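Putative NAD(P)H-flavin oxidoreductase (Neisseria meningitidis serogroup A / serotype 4A, PDB 6WT2) binds FMN and probably acts as an NAD(P)H-dependent nitroreductase of the NfsB type, probably able to reduce chloramphenicol. Local coordinates at residues M102-S105 with L106-R109; F36-I39 with L40-R44; L188-A191 with A192-G195. All coordinates share one frame; numbering follows the deposited sequence.

Three short-range contacts illustrate how neighbours along one chain serve different ends of a dimeric flavoprotein. Contact 2 (36-39 with 40-44) comes first in sequence and lies within helix 33-44, in a buried part of the chain; its centre is about 22 Å from the centres of both contact 1 and contact 3. Contact 1 (102-105 with 106-109) leads through Arg109 directly to bound nicotinic acid and FMN, whereas in contact 2 the side chain of Glu41 is about 11 Å from a bound FMN. Contact 3 (188-191 with 192-195) is a turn at the surface, away from the flavin and nicotinic acid pockets. Nearest atoms of contacts 1 and 2 are about 7 Å apart. Both of these contacts touch the second subunit.

Contact 1: M102-S105 with L106-R109; sequences MLES and LKRR. With NIO (nicotinic acid), chain E; FMN (flavin mononucleotide), chain K.
Four i to i+4 backbone bonds join 102-105 to 106-109 along helix 100-108, the last running from Arg109 N to Ser105 O with an N-H...O angle of 137°. Met102 O, the carbonyl of a selenomethionine, is gripped twice: Leu106 N donates to it, and Ser105 OG reaches it at 2.9 Å from the same face of its plane. A chi1 of 70°, which sets the hydroxyl between its own backbone N and carbonyl carbon, turns OG back for that bond. On the same residue, Ser105 CA lies under one face of the Arg108 guanidinium, offset toward its rim, and Ser105 CB is 3.5 Å from Arg108 NH2; Arg108 NE makes its salt bridge to Glu53. Glu104 is linked to both basic neighbours through water: one molecule donates to OE2 at 2.8 Å and accepts from Arg108 NH1, while another donates to OE1 and takes only a weak bond from Lys107 NZ. The flavin site here is built across the dimer interface, as in other nitroreductases, and Ser21, Arg23 and Arg214 of the second subunit bind the same FMN. Arg109 reaches into it. Its NH1 and NH2 both donate to nicotinic acid O2, at 3.0 and 3.1 Å, with that oxygen at the guanidinium edge and in plane, while FMN O4' lies over one face, 3.9 Å from Arg109 CZ. NH1 also bonds Tyr124 OH.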
loop_
_atom_site.group_PDB
_atom_site.type_symbol
_atom_site.label_atom_id
_atom_site.label_comp_id
_atom_site.label_asym_id
_atom_site.label_seq_id
_atom_site.Cartn_x
_atom_site.Cartn_y
_atom_site.Cartn_z
HETATM N N MSE A 102 -10.241 -2.844 17.722
HETATM C CA MSE A 102 -9.010 -2.136 18.044
HETATM C C MSE A 102 -8.477 -2.554 19.411
HETATM O O MSE A 102 -7.265 -2.636 19.602
HETATM C CB MSE A 102 -9.230 -0.625 17.990
HETATM C CG MSE A 102 -9.465 -0.098 16.556
HETATM SE SE MSE A 102 -7.894 -0.333 15.430
HETATM C CE MSE A 102 -6.623 0.388 16.685
ATOM N N LEU A 103 -9.384 -2.836 20.354
ATOM C CA LEU A 103 -8.950 -3.361 21.645
ATOM C C LEU A 103 -8.152 -4.648 21.466
ATOM O O LEU A 103 -7.093 -4.824 22.076
ATOM C CB LEU A 103 -10.159 -3.602 22.554
ATOM C CG LEU A 103 -9.771 -4.057 23.958
ATOM C CD1 LEU A 103 -8.955 -2.968 24.636
ATOM C CD2 LEU A 103 -11.010 -4.422 24.781
ATOM N N GLU A 104 -8.625 -5.539 20.593
ATOM C CA GLU A 104 -7.930 -6.801 20.364
ATOM C C GLU A 104 -6.547 -6.573 19.763
ATOM O O GLU A 104 -5.574 -7.228 20.163
ATOM C CB GLU A 104 -8.786 -7.710 19.468
ATOM C CG GLU A 104 -8.197 -9.093 19.176
ATOM C CD GLU A 104 -8.357 -10.100 20.332
ATOM O OE1 GLU A 104 -8.710 -9.704 21.473
ATOM O OE2 GLU A 104 -8.124 -11.306 20.088
ATOM N N SER A 105 -6.430 -5.637 18.807
ATOM C CA SER A 105 -5.131 -5.388 18.199
ATOM C C SER A 105 -4.161 -4.787 19.205
ATOM O O SER A 105 -2.969 -5.097 19.169
ATOM C CB SER A 105 -5.271 -4.484 16.966
ATOM O OG SER A 105 -5.610 -3.155 17.332
ATOM N N LEU A 106 -4.668 -3.983 20.143
ATOM C CA LEU A 106 -3.824 -3.399 21.182
ATOM C C LEU A 106 -3.278 -4.459 22.128
ATOM O O LEU A 106 -2.109 -4.405 22.523
ATOM C CB LEU A 106 -4.617 -2.363 21.969
ATOM C CG LEU A 106 -3.854 -1.786 23.160
ATOM C CD1 LEU A 106 -2.560 -1.166 22.686
ATOM C CD2 LEU A 106 -4.692 -0.747 23.900
ATOM N N LYS A 107 -4.115 -5.412 22.543
ATOM C CA LYS A 107 -3.602 -6.489 23.372
ATOM C C LYS A 107 -2.580 -7.321 22.612
ATOM O O LYS A 107 -1.621 -7.818 23.210
ATOM C CB LYS A 107 -4.760 -7.352 23.875
ATOM C CG LYS A 107 -5.764 -6.542 24.687
ATOM C CD LYS A 107 -6.700 -7.416 25.487
ATOM C CE LYS A 107 -7.836 -7.952 24.658
ATOM N NZ LYS A 107 -8.951 -8.447 25.569
ATOM N N ARG A 108 -2.763 -7.476 21.297
ATOM C CA ARG A 108 -1.820 -8.242 20.493
ATOM C C ARG A 108 -0.471 -7.535 20.369
ATOM O O ARG A 108 0.537 -8.201 20.101
ATOM C CB ARG A 108 -2.418 -8.512 19.107
ATOM C CG ARG A 108 -1.779 -9.664 18.335
ATOM C CD ARG A 108 -2.646 -10.082 17.135
ATOM N NE ARG A 108 -2.910 -8.946 16.264
ATOM C CZ ARG A 108 -4.114 -8.429 16.051
ATOM N NH1 ARG A 108 -5.194 -8.973 16.623
ATOM N NH2 ARG A 108 -4.233 -7.380 15.245
ATOM N N ARG A 109 -0.431 -6.207 20.556
ATOM C CA ARG A 109 0.833 -5.484 20.689
ATOM C C ARG A 109 1.499 -5.711 22.036
ATOM O O ARG A 109 2.595 -5.194 22.263
ATOM C CB ARG A 109 0.624 -3.983 20.501
ATOM C CG ARG A 109 -0.016 -3.601 19.202
ATOM C CD ARG A 109 0.036 -2.097 18.999
ATOM N NE ARG A 109 1.392 -1.637 18.703
ATOM C CZ ARG A 109 1.706 -0.385 18.368
ATOM N NH1 ARG A 109 0.766 0.549 18.310
ATOM N NH2 ARG A 109 2.965 -0.069 18.106
HETATM N N NIO E . 1.366 6.701 16.419
HETATM C C1 NIO E . 1.767 5.430 16.565
HETATM C C2 NIO E . 1.397 4.460 15.643
HETATM C C3 NIO E . 0.596 4.805 14.560
HETATM C C4 NIO E . 0.182 6.123 14.438
HETATM C C5 NIO E . 0.586 7.057 15.388
HETATM C C6 NIO E . 1.850 3.037 15.823
HETATM O O1 NIO E . 1.649 2.230 14.893
HETATM O O2 NIO E . 2.404 2.697 16.900
HETATM N N1 FMN K . 5.064 3.310 14.277
HETATM C C2 FMN K . 5.427 4.396 15.015
HETATM O O2 FMN K . 6.180 4.210 15.990
HETATM N N3 FMN K . 4.904 5.620 14.821
HETATM C C4 FMN K . 4.048 5.878 13.814
HETATM O O4 FMN K . 3.645 7.032 13.568
HETATM C C4A FMN K . 3.661 4.765 12.933
HETATM N N5 FMN K . 2.691 4.921 12.013
HETATM C C5A FMN K . 2.429 3.919 11.152
HETATM C C6 FMN K . 1.724 4.206 9.985
HETATM C C7 FMN K . 1.426 3.164 9.123
HETATM C C7M FMN K . 0.672 3.459 7.857
HETATM C C8 FMN K . 2.045 1.831 9.330
HETATM C C8M FMN K . 1.844 0.711 8.343
HETATM C C9 FMN K . 2.754 1.551 10.493
HETATM C C9A FMN K . 3.045 2.577 11.352
HETATM N N10 FMN K . 3.844 2.327 12.485
HETATM C C10 FMN K . 4.162 3.423 13.295
HETATM C "C1'" FMN K . 4.444 1.009 12.720
HETATM C "C2'" FMN K . 3.409 0.020 13.291
HETATM O "O2'" FMN K . 3.204 0.288 14.684
HETATM C "C3'" FMN K . 3.956 -1.383 13.116
HETATM O "O3'" FMN K . 4.005 -1.664 11.715
HETATM C "C4'" FMN K . 3.091 -2.446 13.796
HETATM O "O4'" FMN K . 3.030 -2.124 15.191
HETATM C "C5'" FMN K . 3.702 -3.826 13.598
HETATM O "O5'" FMN K . 5.085 -3.783 13.954
HETATM P P FMN K . 6.184 -4.298 12.897
HETATM O O1P FMN K . 5.759 -5.697 12.557
HETATM O O2P FMN K . 7.497 -4.157 13.610
HETATM O O3P FMN K . 6.019 -3.299 11.762
HETATM O O HOH W 1 -6.414 -11.437 17.812
HETATM O O HOH W 2 -10.291 -8.128 22.927
#

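Contact 2: F36-I39 with L40-R44; sequences FQFI and LELGR
Apolar side chains one helical turn apart pack against each other here, in a buried part of helix 33-44, with Phe36 meeting Leu40 and Phe38 meeting Leu42. In the second pair a methyl group sits over a ring: Leu42 CD1 is 4.1 Å from the centroid of the Phe38 ring and 27° off its normal, a CH-pi contact whose closest approach is to CZ. Phe38 CG stands roughly anti to the backbone N (chi1 150°), on the side of the carbonyl carbon, which carries the ring along the helix toward Leu42. In the first pair Leu40 comes to the Phe36 ring obliquely, with CG 3.6 Å from CE2 and both methyls also within 3.8 Å of Phe36 CE2. Beneath the side chains runs ordinary alpha-helical bonding, nearly straight from Leu40 N to Phe36 O at 170° and weak from Gly43 N to Ile39 O, 3.4 Å long. The helix belongs to the dimeric core of the nitroreductase fold: Ile39 packs on Met156 and Ala160 of helix 138-162, Phe36 stacks on His85, and Phe38 and Leu42 lie against Val12 and Phe16 of the second subunit. Further along, Glu41 OE2 uses its syn lone pair to accept from Arg44 NH1 at 2.7 Å, in the guanidinium plane, as part of a salt bridge. Arg44 NE and NH2 meanwhile bond the carbonyl oxygens of Arg215 and Arg214 of the second subunit, so three nitrogens fix the orientation of the group.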
loop_
_atom_site.group_PDB
_atom_site.type_symbol
_atom_site.label_atom_id
_atom_site.label_comp_id
_atom_site.label_asym_id
_atom_site.label_seq_id
_atom_site.Cartn_x
_atom_site.Cartn_y
_atom_site.Cartn_z
ATOM N N PHE A 36 0.991 -20.742 -2.527
ATOM C CA PHE A 36 -0.002 -19.722 -2.228
ATOM C C PHE A 36 -0.035 -19.382 -0.746
ATOM O O PHE A 36 -0.308 -18.229 -0.394
ATOM C CB PHE A 36 -1.406 -20.128 -2.680
ATOM C CG PHE A 36 -2.333 -18.956 -2.720
ATOM C CD1 PHE A 36 -2.163 -17.972 -3.680
ATOM C CD2 PHE A 36 -3.291 -18.774 -1.744
ATOM C CE1 PHE A 36 -2.971 -16.847 -3.696
ATOM C CE2 PHE A 36 -4.104 -17.648 -1.758
ATOM C CZ PHE A 36 -3.942 -16.692 -2.731
ATOM N N GLN A 37 0.228 -20.358 0.130
ATOM C CA GLN A 37 0.331 -20.046 1.552
ATOM C C GLN A 37 1.442 -19.038 1.802
ATOM O O GLN A 37 1.330 -18.181 2.687
ATOM C CB GLN A 37 0.594 -21.310 2.370
ATOM C CG GLN A 37 -0.532 -22.325 2.363
ATOM C CD GLN A 37 -1.679 -21.954 3.292
ATOM O OE1 GLN A 37 -1.461 -21.516 4.425
ATOM N NE2 GLN A 37 -2.913 -22.131 2.814
ATOM N N PHE A 38 2.551 -19.169 1.070
ATOM C CA PHE A 38 3.638 -18.198 1.166
ATOM C C PHE A 38 3.163 -16.800 0.784
ATOM O O PHE A 38 3.508 -15.814 1.448
ATOM C CB PHE A 38 4.809 -18.662 0.292
ATOM C CG PHE A 38 5.652 -17.540 -0.281
ATOM C CD1 PHE A 38 6.606 -16.898 0.496
ATOM C CD2 PHE A 38 5.508 -17.159 -1.612
ATOM C CE1 PHE A 38 7.384 -15.881 -0.040
ATOM C CE2 PHE A 38 6.283 -16.141 -2.156
ATOM C CZ PHE A 38 7.218 -15.500 -1.370
ATOM N N ILE A 39 2.340 -16.698 -0.262
ATOM C CA ILE A 39 1.810 -15.398 -0.675
ATOM C C ILE A 39 0.909 -14.817 0.414
ATOM O O ILE A 39 1.031 -13.644 0.789
ATOM C CB ILE A 39 1.069 -15.531 -2.018
ATOM C CG1 ILE A 39 2.048 -15.929 -3.127
ATOM C CG2 ILE A 39 0.361 -14.235 -2.376
ATOM C CD1 ILE A 39 1.345 -16.261 -4.449
ATOM N N LEU A 40 -0.012 -15.627 0.943
ATOM C CA LEU A 40 -0.858 -15.135 2.033
ATOM C C LEU A 40 -0.014 -14.683 3.217
ATOM O O LEU A 40 -0.365 -13.720 3.917
ATOM C CB LEU A 40 -1.851 -16.211 2.474
ATOM C CG LEU A 40 -2.909 -16.663 1.460
ATOM C CD1 LEU A 40 -3.608 -17.936 1.963
ATOM C CD2 LEU A 40 -3.939 -15.569 1.209
ATOM N N GLU A 41 1.101 -15.368 3.463
ATOM C CA GLU A 41 1.925 -15.017 4.615
ATOM C C GLU A 41 2.544 -13.638 4.444
ATOM O O GLU A 41 2.679 -12.888 5.420
ATOM C CB GLU A 41 3.003 -16.073 4.840
ATOM C CG GLU A 41 3.712 -15.935 6.178
ATOM C CD GLU A 41 2.800 -16.250 7.365
ATOM O OE1 GLU A 41 1.882 -17.094 7.217
ATOM O OE2 GLU A 41 3.007 -15.647 8.447
ATOM N N LEU A 42 2.907 -13.272 3.211
ATOM C CA LEU A 42 3.440 -11.935 2.990
ATOM C C LEU A 42 2.420 -10.875 3.372
ATOM O O LEU A 42 2.778 -9.829 3.924
ATOM C CB LEU A 42 3.871 -11.769 1.533
ATOM C CG LEU A 42 4.924 -12.763 1.054
ATOM C CD1 LEU A 42 5.037 -12.723 -0.465
ATOM C CD2 LEU A 42 6.266 -12.460 1.695
ATOM N N GLY A 43 1.141 -11.135 3.106
ATOM C CA GLY A 43 0.117 -10.191 3.518
ATOM C C GLY A 43 -0.107 -10.198 5.018
ATOM O O GLY A 43 -0.248 -9.138 5.635
ATOM N N ARG A 44 -0.149 -11.388 5.624
ATOM C CA ARG A 44 -0.283 -11.500 7.077
ATOM C C ARG A 44 0.791 -10.698 7.803
ATOM O O ARG A 44 0.508 -9.985 8.773
ATOM C CB ARG A 44 -0.210 -12.970 7.497
ATOM C CG ARG A 44 0.014 -13.169 8.987
ATOM C CD ARG A 44 -0.287 -14.597 9.429
ATOM N NE ARG A 44 -0.195 -14.692 10.888
ATOM C CZ ARG A 44 0.902 -15.034 11.555
ATOM N NH1 ARG A 44 2.009 -15.357 10.903
ATOM N NH2 ARG A 44 0.888 -15.056 12.881
#

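Contact 3: L188-A191 with A192-G195; sequences LFDA and AEWG
Trp194 O lies obliquely to the Phe189 ring, 3.6 Å from CE1, and Phe189 CD1 touches Trp194 CB. At the edge of the indole, near its plane, stands Asp190 O, 4.0 Å from Trp194 CD1; Lys92 makes a cation-pi contact with the same indole. Asp190 also organises the backbone. Its OD1 accepts from Ala192 N at 2.8 Å, met on the anti side and 29° out of the carboxylate plane, which closes an Asx turn. The anti placement of Asp190 CG relative to the backbone N (chi1 -175°) carries OD1 to within reach of that N-H. Asp190 O accepts twice: Glu193 N at 3.0 Å comes from above the carbonyl plane and completes a type I beta turn through Ala191 and Ala192, while Trp194 N at 3.1 Å approaches nearly in line with the C=O bond. Glu193 turns its carboxylate to a salt bridge with Lys92. The turn connects helix 175-185 to strand 194-203: Ala191 rests on Glu179 and Ser183 of that helix, while Phe189 and Trp194 both pack on Leu90 of the adjacent strand 85-92, to which Gly195 is hydrogen-bonded through Ala91.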
loop_
_atom_site.group_PDB
_atom_site.type_symbol
_atom_site.label_atom_id
_atom_site.label_comp_id
_atom_site.label_asym_id
_atom_site.label_seq_id
_atom_site.Cartn_x
_atom_site.Cartn_y
_atom_site.Cartn_z
ATOM N N LEU A 188 -20.174 -14.336 2.666
ATOM C CA LEU A 188 -18.773 -14.559 3.006
ATOM C C LEU A 188 -18.308 -13.671 4.153
ATOM O O LEU A 188 -17.355 -14.029 4.850
ATOM C CB LEU A 188 -17.882 -14.323 1.785
ATOM C CG LEU A 188 -18.197 -15.194 0.562
ATOM C CD1 LEU A 188 -17.252 -14.857 -0.577
ATOM C CD2 LEU A 188 -18.128 -16.667 0.916
ATOM N N PHE A 189 -18.947 -12.518 4.355
ATOM C CA PHE A 189 -18.565 -11.637 5.450
ATOM C C PHE A 189 -19.746 -10.752 5.822
ATOM O O PHE A 189 -20.699 -10.598 5.055
ATOM C CB PHE A 189 -17.329 -10.786 5.099
ATOM C CG PHE A 189 -17.525 -9.855 3.918
ATOM C CD1 PHE A 189 -18.004 -8.562 4.101
ATOM C CD2 PHE A 189 -17.207 -10.268 2.636
ATOM C CE1 PHE A 189 -18.180 -7.704 3.028
ATOM C CE2 PHE A 189 -17.369 -9.417 1.552
ATOM C CZ PHE A 189 -17.861 -8.128 1.743
ATOM N N ASP A 190 -19.658 -10.172 7.018
ATOM C CA ASP A 190 -20.648 -9.221 7.519
ATOM C C ASP A 190 -20.340 -7.834 6.959
ATOM O O ASP A 190 -19.347 -7.207 7.349
ATOM C CB ASP A 190 -20.620 -9.217 9.045
ATOM C CG ASP A 190 -21.690 -8.339 9.655
ATOM O OD1 ASP A 190 -22.182 -7.408 8.987
ATOM O OD2 ASP A 190 -22.034 -8.585 10.831
ATOM N N ALA A 191 -21.207 -7.338 6.068
ATOM C CA ALA A 191 -20.967 -6.054 5.415
ATOM C C ALA A 191 -21.079 -4.872 6.370
ATOM O O ALA A 191 -20.666 -3.769 6.007
ATOM C CB ALA A 191 -21.933 -5.856 4.244
ATOM N N ALA A 192 -21.623 -5.067 7.573
ATOM C CA ALA A 192 -21.597 -3.985 8.549
ATOM C C ALA A 192 -20.199 -3.789 9.115
ATOM O O ALA A 192 -19.848 -2.677 9.521
ATOM C CB ALA A 192 -22.591 -4.254 9.678
ATOM N N GLU A 193 -19.386 -4.848 9.122
ATOM C CA GLU A 193 -18.083 -4.846 9.774
ATOM C C GLU A 193 -16.911 -4.734 8.808
ATOM O O GLU A 193 -15.825 -4.331 9.234
ATOM C CB GLU A 193 -17.911 -6.125 10.606
ATOM C CG GLU A 193 -18.988 -6.327 11.676
ATOM C CD GLU A 193 -18.846 -5.371 12.843
ATOM O OE1 GLU A 193 -17.722 -4.880 13.078
ATOM O OE2 GLU A 193 -19.855 -5.113 13.534
ATOM N N TRP A 194 -17.100 -5.098 7.536
ATOM C CA TRP A 194 -16.025 -5.142 6.549
ATOM C C TRP A 194 -16.520 -4.576 5.226
ATOM O O TRP A 194 -17.704 -4.689 4.897
ATOM C CB TRP A 194 -15.520 -6.578 6.339
ATOM C CG TRP A 194 -14.944 -7.194 7.587
ATOM C CD1 TRP A 194 -15.602 -7.956 8.514
ATOM C CD2 TRP A 194 -13.593 -7.091 8.040
ATOM N NE1 TRP A 194 -14.741 -8.325 9.526
ATOM C CE2 TRP A 194 -13.500 -7.808 9.251
ATOM C CE3 TRP A 194 -12.451 -6.447 7.543
ATOM C CZ2 TRP A 194 -12.309 -7.905 9.969
ATOM C CZ3 TRP A 194 -11.273 -6.551 8.253
ATOM C CH2 TRP A 194 -11.210 -7.267 9.451
ATOM N N GLY A 195 -15.602 -3.965 4.464
ATOM C CA GLY A 195 -15.935 -3.465 3.146
ATOM C C GLY A 195 -14.854 -3.825 2.147
ATOM O O GLY A 195 -13.689 -4.018 2.499
#